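PDB 3OQQ: putative lipoprotein from Bacteroides ovatus, which is of unknown function but is probably an extracellular lipoprotein, rich in antiparallel beta strands, that binds several calcium ions. Local coordinates for residues P54-K59 against S418-Y423; V60-N65 against L103-D108; D206-S211 against N233-E238; P252-L257 against G273-M278; E344-G349 against V374-T379. One frame throughout, in Å; residues are numbered along the deposited sequence.

Contact 1 of 5, residues P54-K59 against S418-Y423; sequences PAACEK and SNQKWY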
# COMPACT_ATOMS: atom_id res chain seq x y z
N PRO A 54 12.68 -1.86 -2.83
CA PRO A 54 12.53 -1.64 -4.29
C PRO A 54 13.36 -2.65 -5.09
O PRO A 54 14.45 -3.02 -4.65
CB PRO A 54 13.02 -0.20 -4.48
CG PRO A 54 12.81 0.45 -3.15
CD PRO A 54 13.14 -0.62 -2.16
N ALA A 55 12.83 -3.17 -6.22
CA ALA A 55 13.50 -4.22 -7.00
C ALA A 55 14.95 -3.87 -7.38
O ALA A 55 15.81 -4.72 -7.22
CB ALA A 55 12.70 -4.57 -8.24
N ALA A 56 15.21 -2.61 -7.79
CA ALA A 56 16.55 -2.13 -8.21
C ALA A 56 17.53 -1.89 -7.03
O ALA A 56 18.73 -1.73 -7.26
CB ALA A 56 16.40 -0.83 -9.01
N CYS A 57 17.03 -1.91 -5.79
CA CYS A 57 17.78 -1.62 -4.57
C CYS A 57 18.85 -2.66 -4.30
O CYS A 57 18.55 -3.85 -4.19
CB CYS A 57 16.84 -1.47 -3.38
SG CYS A 57 17.62 -0.77 -1.90
N GLU A 58 20.09 -2.19 -4.12
CA GLU A 58 21.24 -3.06 -3.83
C GLU A 58 21.85 -2.78 -2.45
O GLU A 58 22.61 -3.61 -1.95
CB GLU A 58 22.32 -2.89 -4.90
CG GLU A 58 21.89 -3.43 -6.25
CD GLU A 58 22.83 -3.16 -7.40
OE1 GLU A 58 23.40 -2.04 -7.47
OE2 GLU A 58 22.97 -4.05 -8.26
N LYS A 59 21.54 -1.62 -1.85
CA LYS A 59 22.06 -1.28 -0.52
C LYS A 59 21.02 -0.53 0.33
O LYS A 59 20.15 0.16 -0.20
CB LYS A 59 23.38 -0.47 -0.62
CG LYS A 59 23.26 0.89 -1.29
CD LYS A 59 24.56 1.27 -1.99
N SER A 418 15.13 -5.22 -17.30
CA SER A 418 15.71 -3.93 -17.66
C SER A 418 14.86 -2.80 -17.17
O SER A 418 13.67 -3.00 -16.90
CB SER A 418 15.86 -3.82 -19.17
OG SER A 418 16.85 -4.74 -19.58
N ASN A 419 15.47 -1.61 -17.06
CA ASN A 419 14.78 -0.37 -16.68
C ASN A 419 13.93 -0.56 -15.44
O ASN A 419 12.74 -0.24 -15.45
CB ASN A 419 13.92 0.11 -17.86
CG ASN A 419 14.74 0.36 -19.09
OD1 ASN A 419 14.99 -0.53 -19.91
ND2 ASN A 419 15.21 1.57 -19.21
N GLN A 420 14.53 -1.13 -14.38
CA GLN A 420 13.85 -1.40 -13.11
C GLN A 420 13.42 -0.12 -12.44
O GLN A 420 12.46 -0.13 -11.69
CB GLN A 420 14.73 -2.25 -12.20
CG GLN A 420 14.66 -3.72 -12.62
CD GLN A 420 15.73 -4.60 -12.05
OE1 GLN A 420 16.29 -4.36 -10.99
NE2 GLN A 420 16.01 -5.69 -12.75
N LYS A 421 14.08 1.00 -12.77
CA LYS A 421 13.74 2.33 -12.26
C LYS A 421 13.01 3.15 -13.34
O LYS A 421 13.13 4.37 -13.39
CB LYS A 421 14.99 3.05 -11.75
CG LYS A 421 15.47 2.56 -10.39
CD LYS A 421 16.95 2.86 -10.24
CE LYS A 421 17.36 3.45 -8.92
NZ LYS A 421 18.84 3.62 -8.85
N TRP A 422 12.19 2.48 -14.16
CA TRP A 422 11.44 3.11 -15.23
C TRP A 422 10.53 4.24 -14.72
O TRP A 422 10.33 5.20 -15.47
CB TRP A 422 10.58 2.07 -15.98
CG TRP A 422 9.56 1.40 -15.12
CD1 TRP A 422 9.71 0.24 -14.42
CD2 TRP A 422 8.23 1.87 -14.84
NE1 TRP A 422 8.54 -0.07 -13.77
CE2 TRP A 422 7.61 0.91 -14.01
CE3 TRP A 422 7.49 3.00 -15.25
CZ2 TRP A 422 6.30 1.07 -13.52
CZ3 TRP A 422 6.21 3.18 -14.73
CH2 TRP A 422 5.61 2.20 -13.91
N TYR A 423 9.98 4.09 -13.48
CA TYR A 423 9.04 5.01 -12.81
C TYR A 423 9.70 6.36 -12.48
O TYR A 423 8.99 7.34 -12.27
CB TYR A 423 8.45 4.39 -11.54
CG TYR A 423 9.48 3.69 -10.68
CD1 TYR A 423 10.36 4.41 -9.87
CD2 TYR A 423 9.58 2.30 -10.67
CE1 TYR A 423 11.34 3.77 -9.12
CE2 TYR A 423 10.53 1.65 -9.88
CZ TYR A 423 11.42 2.39 -9.12
OH TYR A 423 12.36 1.76 -8.35
O HOH W 1 12.66 -0.81 -8.35
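Gln-420 and Lys-421 reach Ala-56 through similar first torsions. In each, CG lies anti to the carbonyl carbon and beside the backbone N (chi1 -80° and -77°). The methyl of Ala-56 touches the base of both side chains. Its CB is 3.8 Å from Lys-421 CG and 3.9 Å from Gln-420 CB. The Gln-420 chain runs extended beyond CG, and its OE1 lies 3.6 Å from Ala-56 CA. Gln-420 NE2 bonds to Gly-416 O, just ahead of its own segment. Polar linkage between the segments runs through one water. Ala-56 N donates to this water at 3.2 Å. Tyr-423 OH is 2.6 Å from the same water, which lies at the edge of the tyrosine ring, in its plane. The water also donates a weak bond to Gln-420 O. Lys-421 CA covers part of one face of the Tyr-423 ring, toward the rim. Each segment is shaped by a type I turn, Pro-54 to Cys-57 and Asn-419 to Trp-422. This is a small surface contact of two loops. Segment 54-59 joins strand 46-54 to strand 59-65, and Ala-55 bonds by its backbone to Thr-95. Segment 418-423 follows helix 408-413, and the Trp-422 ring meets that of Trp-411 on this helix.

Contact 2 of 5, residues V60-N65 against L103-D108; sequences VYMKYN and LALPED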
# COMPACT_ATOMS: atom_id res chain seq x y z
N VAL A 60 21.13 -0.67 1.65
CA VAL A 60 20.23 0.05 2.56
C VAL A 60 21.07 0.92 3.51
O VAL A 60 22.29 0.73 3.65
CB VAL A 60 19.20 -0.85 3.30
CG1 VAL A 60 18.17 -1.40 2.33
CG2 VAL A 60 19.87 -1.97 4.08
N TYR A 61 20.40 1.89 4.12
CA TYR A 61 21.03 2.88 4.97
C TYR A 61 20.45 2.86 6.35
O TYR A 61 19.25 3.05 6.54
CB TYR A 61 20.90 4.29 4.34
CG TYR A 61 21.45 4.32 2.93
CD1 TYR A 61 20.65 3.98 1.84
CD2 TYR A 61 22.79 4.60 2.70
CE1 TYR A 61 21.18 3.94 0.55
CE2 TYR A 61 23.33 4.55 1.41
CZ TYR A 61 22.51 4.23 0.34
OH TYR A 61 23.01 4.22 -0.94
N MSE A 62 21.32 2.60 7.32
CA MSE A 62 20.95 2.56 8.73
C MSE A 62 21.30 3.90 9.37
O MSE A 62 22.48 4.28 9.39
CB MSE A 62 21.69 1.40 9.43
CG MSE A 62 21.31 1.22 10.90
SE MSE A 62 22.43 -0.09 11.81
CE MSE A 62 23.95 0.98 12.03
N LYS A 63 20.27 4.63 9.83
CA LYS A 63 20.49 5.88 10.55
C LYS A 63 20.54 5.55 12.03
O LYS A 63 19.71 4.77 12.53
CB LYS A 63 19.43 6.95 10.23
CG LYS A 63 19.52 7.41 8.77
CD LYS A 63 19.43 8.92 8.55
CE LYS A 63 19.45 9.20 7.07
NZ LYS A 63 20.48 10.20 6.67
N TYR A 64 21.55 6.09 12.73
CA TYR A 64 21.69 5.80 14.15
C TYR A 64 22.18 7.02 14.94
O TYR A 64 22.84 7.90 14.40
CB TYR A 64 22.66 4.61 14.35
CG TYR A 64 24.12 4.89 14.02
CD1 TYR A 64 24.62 4.67 12.74
CD2 TYR A 64 25.02 5.28 15.02
CE1 TYR A 64 25.97 4.88 12.45
CE2 TYR A 64 26.37 5.49 14.74
CZ TYR A 64 26.84 5.28 13.45
OH TYR A 64 28.16 5.47 13.17
N ASN A 65 21.88 7.02 16.25
CA ASN A 65 22.28 8.04 17.20
C ASN A 65 23.67 7.75 17.67
O ASN A 65 23.97 6.61 18.06
CB ASN A 65 21.31 8.07 18.40
CG ASN A 65 19.91 8.38 17.99
OD1 ASN A 65 19.67 9.31 17.23
ND2 ASN A 65 18.94 7.60 18.43
N LEU A 103 22.58 -6.23 10.12
CA LEU A 103 22.93 -4.97 10.76
C LEU A 103 23.98 -5.20 11.85
O LEU A 103 24.01 -6.26 12.49
CB LEU A 103 21.67 -4.31 11.35
CG LEU A 103 20.51 -4.00 10.39
CD1 LEU A 103 19.31 -3.51 11.18
CD2 LEU A 103 20.91 -2.97 9.31
N ALA A 104 24.81 -4.19 12.06
CA ALA A 104 25.83 -4.16 13.10
C ALA A 104 25.99 -2.73 13.54
O ALA A 104 25.91 -1.81 12.71
CB ALA A 104 27.16 -4.74 12.60
N LEU A 105 26.14 -2.53 14.83
CA LEU A 105 26.29 -1.21 15.43
C LEU A 105 27.75 -0.73 15.42
O LEU A 105 28.61 -1.34 16.08
CB LEU A 105 25.76 -1.26 16.87
CG LEU A 105 24.69 -0.29 17.31
CD1 LEU A 105 23.52 -0.25 16.33
CD2 LEU A 105 24.20 -0.66 18.68
N PRO A 106 28.04 0.43 14.75
CA PRO A 106 29.40 1.00 14.80
C PRO A 106 29.79 1.35 16.23
O PRO A 106 28.91 1.47 17.08
CB PRO A 106 29.28 2.26 13.92
CG PRO A 106 28.12 1.97 13.03
CD PRO A 106 27.16 1.28 13.94
N GLU A 107 31.08 1.47 16.51
CA GLU A 107 31.59 1.73 17.87
C GLU A 107 31.21 3.11 18.44
O GLU A 107 31.25 3.29 19.65
CB GLU A 107 33.11 1.55 17.92
CG GLU A 107 33.58 0.10 17.87
CD GLU A 107 33.09 -0.85 18.95
OE1 GLU A 107 32.84 -0.40 20.10
OE2 GLU A 107 32.97 -2.06 18.66
N ASP A 108 30.85 4.08 17.58
CA ASP A 108 30.44 5.41 18.01
C ASP A 108 28.90 5.52 18.20
O ASP A 108 28.38 6.61 18.40
CB ASP A 108 30.95 6.47 17.01
CG ASP A 108 30.35 6.39 15.62
OD1 ASP A 108 29.70 5.37 15.30
OD2 ASP A 108 30.49 7.35 14.88
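Met-62, a selenomethionine, and Tyr-64 both lie on strand 60-65 and meet Pro-106, in the loop beyond strand 96-104. The setting is an antiparallel beta domain. Strand 71-80 pairs with both 59-65 and 96-104, and the touching parts, 62-65 and 103-108, run 31° apart. Met-62 meets Pro-106 tip to tip, with CE 3.7 Å from Pro-106 CD. The same methyl lies 3.5 Å from Ala-104 O. Behind it, Met-62 SE touches Leu-103 CD2 at 4.1 Å. The proline also covers one face of the Tyr-64 ring. Its CD makes a CH-pi contact, 4.2 Å from the ring centroid and displaced toward the rim, while Pro-106 CG comes to 3.6 Å from Tyr-64 CZ. With Tyr-64 CG between the backbone N and the carbonyl carbon (chi1 69°), the ring reaches Pro-106. Further out, Val-23 and Ala-72 touch the tyrosine side chain, and Val-23 and Phe-76 touch that of Met-62. Backbone bonds to Ala-72 and Lys-74 fix Tyr-64 and Met-62 in the sheet. The contact thus packs the loop beyond strand 96-104 against Met-62 and Tyr-64 of strand 59-65. At the ring's edge, Tyr-64 OH donates a 2.6 Å hydrogen bond to Asp-108 OD1, which receives it on its syn lone pair.

Contact 3 of 5, residues D206-S211 against N233-E238; sequences DRITAS and NIVKVE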
# COMPACT_ATOMS: atom_id res chain seq x y z
N ASP A 206 -8.18 -8.47 17.31
CA ASP A 206 -9.00 -8.21 18.50
C ASP A 206 -9.88 -6.99 18.26
O ASP A 206 -11.10 -7.12 18.34
CB ASP A 206 -8.07 -8.00 19.73
CG ASP A 206 -8.74 -7.68 21.07
OD1 ASP A 206 -9.99 -7.71 21.14
OD2 ASP A 206 -8.01 -7.40 22.04
N ARG A 207 -9.27 -5.83 17.96
CA ARG A 207 -9.94 -4.55 17.77
C ARG A 207 -9.68 -3.94 16.44
O ARG A 207 -8.58 -4.07 15.88
CB ARG A 207 -9.50 -3.50 18.84
CG ARG A 207 -9.55 -3.91 20.30
CD ARG A 207 -10.97 -4.12 20.75
NE ARG A 207 -11.08 -4.65 22.10
CZ ARG A 207 -11.66 -4.00 23.11
NH1 ARG A 207 -12.16 -2.79 22.93
NH2 ARG A 207 -11.73 -4.57 24.31
N ILE A 208 -10.67 -3.17 15.98
CA ILE A 208 -10.58 -2.37 14.76
C ILE A 208 -10.83 -0.91 15.11
O ILE A 208 -11.84 -0.60 15.76
CB ILE A 208 -11.62 -2.84 13.70
CG1 ILE A 208 -11.39 -4.29 13.23
CG2 ILE A 208 -11.73 -1.86 12.51
CD1 ILE A 208 -12.58 -4.92 12.58
N THR A 209 -9.97 -0.00 14.63
CA THR A 209 -10.20 1.44 14.69
C THR A 209 -10.27 1.87 13.24
O THR A 209 -9.37 1.55 12.49
CB THR A 209 -9.18 2.18 15.55
OG1 THR A 209 -9.43 1.84 16.91
CG2 THR A 209 -9.27 3.71 15.38
N ALA A 210 -11.38 2.50 12.82
CA ALA A 210 -11.51 2.91 11.42
C ALA A 210 -11.89 4.38 11.37
O ALA A 210 -12.80 4.78 12.09
CB ALA A 210 -12.54 2.05 10.70
N SER A 211 -11.18 5.16 10.53
CA SER A 211 -11.39 6.61 10.37
C SER A 211 -11.42 7.04 8.92
O SER A 211 -10.69 6.52 8.07
CB SER A 211 -10.28 7.41 11.06
OG SER A 211 -9.97 6.94 12.36
N ASN A 233 -17.15 -7.72 14.04
CA ASN A 233 -16.65 -8.39 12.84
C ASN A 233 -16.59 -7.40 11.67
O ASN A 233 -15.63 -7.36 10.91
CB ASN A 233 -17.55 -9.58 12.49
CG ASN A 233 -17.35 -10.78 13.40
OD1 ASN A 233 -16.52 -10.76 14.31
ND2 ASN A 233 -18.05 -11.87 13.11
N ILE A 234 -17.64 -6.57 11.57
CA ILE A 234 -17.76 -5.54 10.55
C ILE A 234 -17.91 -4.18 11.23
O ILE A 234 -18.83 -3.95 12.00
CB ILE A 234 -18.94 -5.82 9.56
CG1 ILE A 234 -18.82 -7.22 8.89
CG2 ILE A 234 -19.03 -4.69 8.51
CD1 ILE A 234 -20.17 -7.78 8.35
N VAL A 235 -16.99 -3.30 10.92
CA VAL A 235 -16.95 -1.92 11.37
C VAL A 235 -17.20 -1.10 10.13
O VAL A 235 -16.48 -1.22 9.15
CB VAL A 235 -15.58 -1.60 12.07
CG1 VAL A 235 -15.46 -0.12 12.40
CG2 VAL A 235 -15.41 -2.44 13.32
N LYS A 236 -18.28 -0.32 10.13
CA LYS A 236 -18.62 0.57 9.03
C LYS A 236 -18.64 1.99 9.56
O LYS A 236 -19.37 2.25 10.51
CB LYS A 236 -19.97 0.15 8.41
CG LYS A 236 -20.42 1.00 7.22
CD LYS A 236 -21.52 0.28 6.46
CE LYS A 236 -22.64 1.20 6.05
NZ LYS A 236 -23.56 1.51 7.18
N VAL A 237 -17.80 2.89 9.01
CA VAL A 237 -17.82 4.30 9.40
C VAL A 237 -18.12 5.13 8.13
O VAL A 237 -17.65 4.79 7.04
CB VAL A 237 -16.60 4.83 10.23
CG1 VAL A 237 -16.42 4.03 11.51
CG2 VAL A 237 -15.32 4.87 9.43
N GLU A 238 -18.98 6.12 8.27
CA GLU A 238 -19.36 6.91 7.10
C GLU A 238 -19.68 8.36 7.44
O GLU A 238 -20.15 8.69 8.53
CB GLU A 238 -20.59 6.27 6.40
CG GLU A 238 -21.79 6.04 7.31
CD GLU A 238 -23.07 5.57 6.65
OE1 GLU A 238 -23.05 4.50 6.01
OE2 GLU A 238 -24.12 6.23 6.84
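Strands 206-211 and 234-238 run nearly parallel, with Ile-208 level with Val-235 and Ala-210 with Val-237. Their axes cross at -20° and approach to 7.3 Å. They belong to two different sheets that pack face to face, as in a beta sandwich. The link is apolar, made by side chains that alternate along each strand. Ile-208 and Val-235 slide past each other in opposite directions. Val-235 CG1 is anti to the backbone N (chi1 173°) and lies 4.0 Å from Ala-210 CB. Val-235 CG2 lies 3.8 Å from Ile-208 CG2. An alanine in place of Val-235 would probably open a gap between the sheets, with Ile-208 and Ala-210 losing the two methyls that fill it. Val-259 and Leu-257 of strand 253-263 pack beside Ile-208 and Ala-210. Near the start of strand 205-215, Asp-206 and Arg-207 both face Ile-306 and form a classic beta bulge. A salt bridge with a weak hydrogen bond, Arg-207 NE to Asp-206 OD1, also joins them. At the other end, Ala-210 O faces both methyls of Val-237: CG1 and CG2 each lie 3.7 Å from it.

Contact 4 of 5, residues P252-L257 against G273-M278; sequences PRFAIL and GLTSLM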
# COMPACT_ATOMS: atom_id res chain seq x y z
N PRO A 252 -23.27 17.94 -1.34
CA PRO A 252 -22.40 17.20 -0.41
C PRO A 252 -21.76 15.98 -1.05
O PRO A 252 -22.24 15.47 -2.07
CB PRO A 252 -23.35 16.81 0.73
CG PRO A 252 -24.67 16.76 0.12
CD PRO A 252 -24.69 17.79 -0.98
N ARG A 253 -20.67 15.50 -0.44
CA ARG A 253 -19.96 14.33 -0.92
C ARG A 253 -20.11 13.25 0.13
O ARG A 253 -20.66 13.53 1.20
CB ARG A 253 -18.49 14.69 -1.23
CG ARG A 253 -18.37 15.96 -2.11
CD ARG A 253 -16.91 16.27 -2.38
NE ARG A 253 -16.71 17.54 -3.07
CZ ARG A 253 -16.73 17.71 -4.39
NH1 ARG A 253 -17.08 16.71 -5.18
NH2 ARG A 253 -16.46 18.90 -4.92
N PHE A 254 -19.71 11.99 -0.19
CA PHE A 254 -19.83 10.91 0.78
C PHE A 254 -18.63 9.97 0.76
O PHE A 254 -17.94 9.82 -0.26
CB PHE A 254 -21.12 10.12 0.59
CG PHE A 254 -21.17 9.10 -0.53
CD1 PHE A 254 -21.41 9.50 -1.85
CD2 PHE A 254 -21.04 7.75 -0.26
CE1 PHE A 254 -21.52 8.56 -2.87
CE2 PHE A 254 -21.14 6.81 -1.29
CZ PHE A 254 -21.36 7.22 -2.59
N ALA A 255 -18.37 9.34 1.90
CA ALA A 255 -17.31 8.32 2.01
C ALA A 255 -17.79 7.28 2.99
O ALA A 255 -18.45 7.63 3.97
CB ALA A 255 -16.00 8.96 2.47
N ILE A 256 -17.58 6.00 2.67
CA ILE A 256 -17.98 4.87 3.54
C ILE A 256 -16.79 3.93 3.67
O ILE A 256 -16.35 3.37 2.66
CB ILE A 256 -19.25 4.11 3.04
CG1 ILE A 256 -20.43 5.05 2.69
CG2 ILE A 256 -19.65 3.01 4.05
CD1 ILE A 256 -21.53 4.40 1.81
N LEU A 257 -16.31 3.74 4.90
CA LEU A 257 -15.18 2.84 5.16
C LEU A 257 -15.69 1.62 5.91
O LEU A 257 -16.23 1.74 7.01
CB LEU A 257 -14.08 3.56 5.95
CG LEU A 257 -12.92 2.73 6.50
CD1 LEU A 257 -12.15 2.01 5.39
CD2 LEU A 257 -12.04 3.60 7.32
N GLY A 273 -17.53 5.77 -2.14
CA GLY A 273 -17.76 7.22 -2.27
C GLY A 273 -16.92 7.95 -3.30
O GLY A 273 -17.02 9.18 -3.45
N LEU A 274 -16.07 7.18 -4.03
CA LEU A 274 -15.18 7.70 -5.06
C LEU A 274 -15.93 8.50 -6.13
O LEU A 274 -15.39 9.46 -6.65
CB LEU A 274 -14.38 6.57 -5.75
CG LEU A 274 -13.47 5.70 -4.91
CD1 LEU A 274 -12.59 4.79 -5.85
CD2 LEU A 274 -12.61 6.57 -3.95
N THR A 275 -17.17 8.09 -6.47
CA THR A 275 -17.98 8.78 -7.48
C THR A 275 -18.32 10.25 -7.08
O THR A 275 -18.62 11.08 -7.95
CB THR A 275 -19.25 7.96 -7.74
OG1 THR A 275 -19.75 8.25 -9.03
CG2 THR A 275 -20.35 8.14 -6.67
N SER A 276 -18.30 10.56 -5.75
CA SER A 276 -18.70 11.88 -5.24
C SER A 276 -17.54 12.87 -5.21
O SER A 276 -17.77 14.02 -4.86
CB SER A 276 -19.31 11.73 -3.84
OG SER A 276 -18.34 11.50 -2.81
N LEU A 277 -16.30 12.45 -5.59
CA LEU A 277 -15.10 13.30 -5.52
C LEU A 277 -14.99 14.27 -6.68
O LEU A 277 -14.54 15.41 -6.48
CB LEU A 277 -13.82 12.48 -5.40
CG LEU A 277 -13.75 11.48 -4.24
CD1 LEU A 277 -12.46 10.81 -4.25
CD2 LEU A 277 -14.02 12.17 -2.86
N MSE A 278 -15.37 13.82 -7.88
CA MSE A 278 -15.38 14.70 -9.05
C MSE A 278 -16.53 15.72 -8.95
O MSE A 278 -17.43 15.57 -8.11
CB MSE A 278 -15.51 13.87 -10.33
CG MSE A 278 -16.89 13.23 -10.51
SE MSE A 278 -16.98 12.05 -12.03
CE MSE A 278 -15.33 10.96 -11.62
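Arg-253 NH1 donates to two backbone carbonyls of segment 273-278. The bond to Ser-276 O is 2.8 Å long, with an N-H...acceptor angle of 155°. The bond to Met-278 O is longer, 3.2 Å, and here the donor stands above the carbonyl plane. Both oxygens lie in the guanidinium plane. The arginine chain is extended from CG to NE and passes alongside Ser-276 O, with CG 3.4 Å from it. Salt bridges from NE to Asp-247 and from NH2 to Asp-279 hold the group further and would probably offset the nearby charges of Arg-249 and Arg-293. Next to it, Phe-254 N bonds to Ser-276 OG at 3.0 Å, almost straight at 172°. Packing follows on the Phe-254 ring. Gly-273 CA lies over one face in a CH-pi contact, 3.7 Å from the centroid, and also meets Phe-254 O at 3.3 Å. A CB on Gly-273 would probably run into Phe-254 O, and at the positive phi of Gly-273 also into the preceding carbonyl. Thr-275 CG2 touches Phe-254 CE1 at 4.0 Å. Strands 253-263 and 266-272 form a beta hairpin in the six-stranded antiparallel sheet. Beyond Gly-273 the chain curls into a 3-10 turn, packed back on the hairpin's first strand.

Contact 5 of 5, residues E344-G349 against V374-T379; sequences EIHMRG and VYYSNT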
# COMPACT_ATOMS: atom_id res chain seq x y z
N GLU A 344 -15.69 -6.08 -9.62
CA GLU A 344 -14.49 -5.99 -8.81
C GLU A 344 -13.27 -6.31 -9.66
O GLU A 344 -13.23 -7.34 -10.34
CB GLU A 344 -14.64 -7.00 -7.65
CG GLU A 344 -13.82 -6.76 -6.41
CD GLU A 344 -13.91 -7.95 -5.47
OE1 GLU A 344 -14.88 -8.02 -4.68
OE2 GLU A 344 -13.07 -8.86 -5.60
N ILE A 345 -12.27 -5.40 -9.65
CA ILE A 345 -11.04 -5.54 -10.44
C ILE A 345 -9.84 -5.63 -9.49
O ILE A 345 -9.73 -4.84 -8.58
CB ILE A 345 -10.91 -4.36 -11.46
CG1 ILE A 345 -12.21 -4.21 -12.29
CG2 ILE A 345 -9.67 -4.52 -12.39
CD1 ILE A 345 -12.36 -2.88 -13.08
N HIS A 346 -8.97 -6.61 -9.70
CA HIS A 346 -7.72 -6.77 -8.95
C HIS A 346 -6.56 -6.68 -9.94
O HIS A 346 -6.78 -6.71 -11.15
CB HIS A 346 -7.72 -8.12 -8.20
CG HIS A 346 -8.76 -8.22 -7.12
ND1 HIS A 346 -8.40 -8.28 -5.80
CD2 HIS A 346 -10.11 -8.29 -7.21
CE1 HIS A 346 -9.54 -8.40 -5.12
NE2 HIS A 346 -10.59 -8.39 -5.93
N MSE A 347 -5.32 -6.64 -9.44
CA MSE A 347 -4.14 -6.66 -10.33
C MSE A 347 -3.90 -8.10 -10.82
O MSE A 347 -4.44 -9.04 -10.25
CB MSE A 347 -2.90 -6.12 -9.62
CG MSE A 347 -3.10 -4.70 -9.09
SE MSE A 347 -1.53 -3.95 -8.28
CE MSE A 347 -1.45 -5.05 -6.71
N ARG A 348 -3.07 -8.26 -11.88
CA ARG A 348 -2.76 -9.58 -12.43
C ARG A 348 -2.27 -10.54 -11.35
O ARG A 348 -1.38 -10.19 -10.56
CB ARG A 348 -1.69 -9.44 -13.53
CG ARG A 348 -1.40 -10.74 -14.22
CD ARG A 348 -0.33 -10.59 -15.28
NE ARG A 348 -0.22 -11.82 -16.07
CZ ARG A 348 0.62 -12.81 -15.82
NH1 ARG A 348 1.46 -12.73 -14.79
NH2 ARG A 348 0.64 -13.89 -16.59
N GLY A 349 -2.85 -11.74 -11.34
CA GLY A 349 -2.48 -12.81 -10.43
C GLY A 349 -3.12 -12.74 -9.07
O GLY A 349 -2.85 -13.60 -8.23
N VAL A 374 -4.52 -17.42 -15.10
CA VAL A 374 -4.02 -16.26 -14.34
C VAL A 374 -5.20 -15.32 -14.04
O VAL A 374 -5.95 -14.96 -14.97
CB VAL A 374 -2.89 -15.53 -15.10
CG1 VAL A 374 -2.40 -14.31 -14.33
CG2 VAL A 374 -1.72 -16.48 -15.41
N TYR A 375 -5.36 -14.90 -12.77
CA TYR A 375 -6.43 -13.94 -12.41
C TYR A 375 -6.22 -12.58 -13.07
O TYR A 375 -5.09 -12.10 -13.11
CB TYR A 375 -6.49 -13.72 -10.89
CG TYR A 375 -7.00 -14.88 -10.07
CD1 TYR A 375 -8.30 -15.32 -10.21
CD2 TYR A 375 -6.21 -15.44 -9.07
CE1 TYR A 375 -8.80 -16.37 -9.42
CE2 TYR A 375 -6.70 -16.46 -8.26
CZ TYR A 375 -8.00 -16.91 -8.42
OH TYR A 375 -8.49 -17.90 -7.61
N TYR A 376 -7.32 -11.95 -13.53
CA TYR A 376 -7.35 -10.61 -14.11
C TYR A 376 -6.20 -10.32 -15.12
O TYR A 376 -5.48 -9.32 -15.01
CB TYR A 376 -7.35 -9.58 -12.97
CG TYR A 376 -8.62 -9.61 -12.14
CD1 TYR A 376 -9.79 -9.01 -12.60
CD2 TYR A 376 -8.64 -10.24 -10.89
CE1 TYR A 376 -10.96 -9.03 -11.84
CE2 TYR A 376 -9.81 -10.28 -10.13
CZ TYR A 376 -10.96 -9.66 -10.60
OH TYR A 376 -12.10 -9.68 -9.82
N SER A 377 -6.07 -11.17 -16.14
CA SER A 377 -5.01 -10.95 -17.13
C SER A 377 -5.43 -11.39 -18.48
O SER A 377 -6.01 -12.48 -18.58
CB SER A 377 -3.75 -11.70 -16.71
OG SER A 377 -2.66 -11.39 -17.57
N ASN A 378 -5.13 -10.60 -19.55
CA ASN A 378 -5.49 -11.05 -20.89
C ASN A 378 -4.54 -12.20 -21.31
O ASN A 378 -3.63 -12.54 -20.54
CB ASN A 378 -5.58 -9.89 -21.93
CG ASN A 378 -4.28 -9.34 -22.49
OD1 ASN A 378 -3.17 -9.77 -22.16
ND2 ASN A 378 -4.40 -8.31 -23.30
N THR A 379 -4.76 -12.82 -22.47
CA THR A 379 -3.96 -13.98 -22.91
C THR A 379 -2.48 -13.63 -23.20
O THR A 379 -1.65 -14.55 -23.30
CB THR A 379 -4.61 -14.67 -24.12
OG1 THR A 379 -4.75 -13.70 -25.16
CG2 THR A 379 -5.96 -15.27 -23.80
O HOH W 2 -5.26 -7.11 -13.63
O HOH W 3 -1.54 -13.95 -18.42
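Tyr-376 lays its ring over the backbone of strand 344-346. Its CB starts 3.4 Å from His-346 O. CG sits anti to the carbonyl carbon (chi1 -67°), beside the backbone N. His-346 N lies over the ring centre. On one side CD2 meets His-346 CB at 3.5 Å and CE2 meets His-346 CD2 at 3.5 Å. On the other, CE1 is 3.8 Å from Ile-345 CA. At the tip, OH donates to Glu-344 O at 2.7 Å, from above the carbonyl plane. An alanine in place of Tyr-376 would probably open a gap over His-346 N and leave Glu-344 O without this donor. Farther along, Gly-349 N bonds to Tyr-375 O at 2.9 Å. Arg-348 NE bonds to Ser-377 OG, also at 2.9 Å, and Val-374 CG1 covers the guanidinium centre. Ser-377 OG is also hydrogen-bonded to Ser-382 O. Strand 343-346 lies at one border of the six-stranded sheet, beside strand 333-339. Segment 374-379 comes after helix 357-364, whose Tyr-360 meets the Tyr-376 ring.

How the contacts relate
Contacts 3 and 4 touch. Strands 234-242 and 253-263 are neighbours in one sheet, probably joined by a hydrogen bond from Leu-257 N to Val-237 O (2.7 Å), and Leu-257 CD2 packs on Ala-210 CB at 3.8 Å. Contact 5 reaches the other border of that sheet, its nearest atoms about 10 Å from contact 4. Segments 54-59 and 60-65 of contacts 1 and 2 follow directly in sequence, with the contact centres 24 Å apart, and contact 1 closes a loop that holds all the others. A bound calcium lies about 9 Å from the Met-278 side chain, and a calcium about 10 Å from that of Ile-345. Glu-344 OE1 is hydrogen-bonded to a triethylene glycol, probably from the crystallisation liquor.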